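Local structure of methyltransferase WBDD (Escherichia coli, 4AZS) at residues A[224-228]-A[229-233]. The protein acts as a bifunctional kinase and methyltransferase that regulates the chain length of the O9a O antigen in Escherichia coli. Sequence-based numbering, arbitrary orientation.
Sequences HRVLI and NDFNQ. With SO4 (sulfate ion), chain E.
Arg225 and Asn232 meet on one face of a two-stranded beta hairpin, strands 225-228 and 231-234, closed by a type I turn from Ile228 to Phe231. The hairpin lies in the chain between the methyltransferase sheet and the kinase sheet and touches strands of both. Two hydrogen-bonded pairs, Val226 with Gln233 and Ile228 with Phe231, flank the non-hydrogen-bonded pair Leu227 and Asn232. Val226 N binds Gln233 O at 2.9 Å, with the return bond from Gln233 N to Val226 O.

The tight side is the Val226, Ile228 and Phe231 face. With chi1 at 173°, CG1 of Val226 swings away from the backbone N and meets the edge of the Phe231 ring, 4.1 Å from CD2. Gln233 CG sits over one face of that ring. Phe200 of strand 200-207 packs on Val226 and Ile228, Trp318 packs on Ile228, and Tyr262 makes an edge-to-face stack with Phe231.

The turn is looser. Asn229 and Asp230 are exposed, although the Asn229 amide bonds to Glu55.

On the remaining face, Leu227 CD2 lies beside Asn232 ND2 at 3.3 Å. A bend at chi3 (73°) brings the Arg225 guanidinium side-on to Asn232. NH1 and NH2 of Arg225 each donate to a bound sulfate, probably from the crystallisation liquor, to O1 at 2.7 Å and to O2. Arg225 NE and NH2 both grip Asn232 OD1, in the guanidinium plane, at 2.9 and 2.8 Å.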
loop_
_atom_site.group_PDB
_atom_site.type_symbol
_atom_site.label_atom_id
_atom_site.label_comp_id
_atom_site.label_asym_id
_atom_site.label_seq_id
_atom_site.Cartn_x
_atom_site.Cartn_y
_atom_site.Cartn_z
ATOM N N HIS A 224 -25.014 -20.828 -38.523
ATOM C CA HIS A 224 -25.226 -21.086 -39.941
ATOM C C HIS A 224 -26.500 -21.795 -40.281
ATOM O O HIS A 224 -26.902 -21.783 -41.440
ATOM C CB HIS A 224 -24.054 -21.909 -40.476
ATOM C CG HIS A 224 -22.766 -21.177 -40.445
ATOM N ND1 HIS A 224 -22.515 -20.124 -41.262
ATOM C CD2 HIS A 224 -21.645 -21.332 -39.638
ATOM C CE1 HIS A 224 -21.295 -19.640 -40.991
ATOM N NE2 HIS A 224 -20.765 -20.378 -39.987
ATOM N N ARG A 225 -27.112 -22.468 -39.304
ATOM C CA ARG A 225 -28.281 -23.288 -39.537
ATOM C C ARG A 225 -29.343 -23.118 -38.479
ATOM O O ARG A 225 -29.058 -22.892 -37.286
ATOM C CB ARG A 225 -27.882 -24.783 -39.588
ATOM C CG ARG A 225 -26.891 -25.134 -40.708
ATOM C CD ARG A 225 -26.550 -26.632 -40.803
ATOM N NE ARG A 225 -27.648 -27.391 -41.349
ATOM C CZ ARG A 225 -27.863 -27.618 -42.642
ATOM N NH1 ARG A 225 -27.035 -27.159 -43.539
ATOM N NH2 ARG A 225 -28.937 -28.304 -43.030
ATOM N N VAL A 226 -30.590 -23.224 -38.916
ATOM C CA VAL A 226 -31.658 -23.519 -38.008
ATOM C C VAL A 226 -31.646 -25.030 -37.768
ATOM O O VAL A 226 -31.707 -25.808 -38.695
ATOM C CB VAL A 226 -33.021 -23.063 -38.585
ATOM C CG1 VAL A 226 -34.165 -23.522 -37.696
ATOM C CG2 VAL A 226 -33.024 -21.555 -38.696
ATOM N N LEU A 227 -31.596 -25.419 -36.510
ATOM C CA LEU A 227 -31.456 -26.775 -36.117
ATOM C C LEU A 227 -32.604 -27.128 -35.179
ATOM O O LEU A 227 -32.486 -27.053 -33.984
ATOM C CB LEU A 227 -30.139 -26.938 -35.388
ATOM C CG LEU A 227 -28.861 -26.664 -36.165
ATOM C CD1 LEU A 227 -27.662 -26.688 -35.257
ATOM C CD2 LEU A 227 -28.707 -27.645 -37.278
ATOM N N ILE A 228 -33.706 -27.543 -35.763
ATOM C CA ILE A 228 -34.925 -27.868 -35.059
ATOM C C ILE A 228 -35.236 -29.269 -35.567
ATOM O O ILE A 228 -35.014 -29.555 -36.739
ATOM C CB ILE A 228 -36.004 -26.843 -35.476
ATOM C CG1 ILE A 228 -35.747 -25.491 -34.830
ATOM C CG2 ILE A 228 -37.413 -27.305 -35.112
ATOM C CD1 ILE A 228 -36.578 -24.393 -35.463
ATOM N N ASN A 229 -35.727 -30.155 -34.717
ATOM C CA ASN A 229 -35.619 -31.599 -35.027
ATOM C C ASN A 229 -36.303 -31.943 -36.354
ATOM O O ASN A 229 -35.862 -32.824 -37.096
ATOM C CB ASN A 229 -36.097 -32.487 -33.855
ATOM C CG ASN A 229 -35.032 -32.633 -32.740
ATOM O OD1 ASN A 229 -33.926 -32.095 -32.819
ATOM N ND2 ASN A 229 -35.380 -33.349 -31.696
ATOM N N ASP A 230 -37.316 -31.154 -36.664
ATOM C CA ASP A 230 -38.148 -31.307 -37.814
ATOM C C ASP A 230 -37.687 -30.474 -39.027
ATOM O O ASP A 230 -38.230 -30.589 -40.128
ATOM C CB ASP A 230 -39.480 -30.737 -37.326
ATOM C CG ASP A 230 -40.606 -31.031 -38.231
ATOM O OD1 ASP A 230 -40.463 -31.970 -39.038
ATOM O OD2 ASP A 230 -41.641 -30.323 -38.122
ATOM N N PHE A 231 -36.758 -29.550 -38.809
ATOM C CA PHE A 231 -36.401 -28.570 -39.826
ATOM C C PHE A 231 -34.946 -28.194 -39.657
ATOM O O PHE A 231 -34.593 -27.531 -38.689
ATOM C CB PHE A 231 -37.221 -27.292 -39.636
ATOM C CG PHE A 231 -37.113 -26.321 -40.795
ATOM C CD1 PHE A 231 -37.855 -26.507 -41.917
ATOM C CD2 PHE A 231 -36.253 -25.234 -40.744
ATOM C CE1 PHE A 231 -37.773 -25.621 -42.984
ATOM C CE2 PHE A 231 -36.148 -24.342 -41.815
ATOM C CZ PHE A 231 -36.919 -24.526 -42.923
ATOM N N ASN A 232 -34.108 -28.585 -40.603
ATOM C CA ASN A 232 -32.683 -28.418 -40.452
ATOM C C ASN A 232 -32.120 -27.865 -41.749
ATOM O O ASN A 232 -31.954 -28.587 -42.746
ATOM C CB ASN A 232 -32.069 -29.755 -40.069
ATOM C CG ASN A 232 -30.605 -29.650 -39.737
ATOM O OD1 ASN A 232 -29.822 -29.016 -40.461
ATOM N ND2 ASN A 232 -30.214 -30.286 -38.671
ATOM N N GLN A 233 -31.842 -26.572 -41.738
ATOM C CA GLN A 233 -31.578 -25.860 -42.961
ATOM C C GLN A 233 -30.621 -24.718 -42.710
ATOM O O GLN A 233 -30.691 -24.072 -41.692
ATOM C CB GLN A 233 -32.875 -25.266 -43.490
ATOM C CG GLN A 233 -33.919 -26.281 -43.956
ATOM C CD GLN A 233 -33.487 -26.998 -45.209
ATOM O OE1 GLN A 233 -32.739 -26.458 -45.998
ATOM N NE2 GLN A 233 -33.959 -28.209 -45.398
HETATM S S SO4 E . -28.106 -28.175 -46.785
HETATM O O1 SO4 E . -27.049 -27.301 -46.207
HETATM O O2 SO4 E . -29.153 -28.557 -45.785
HETATM O O3 SO4 E . -27.454 -29.435 -47.262
HETATM O O4 SO4 E . -28.732 -27.382 -47.886
#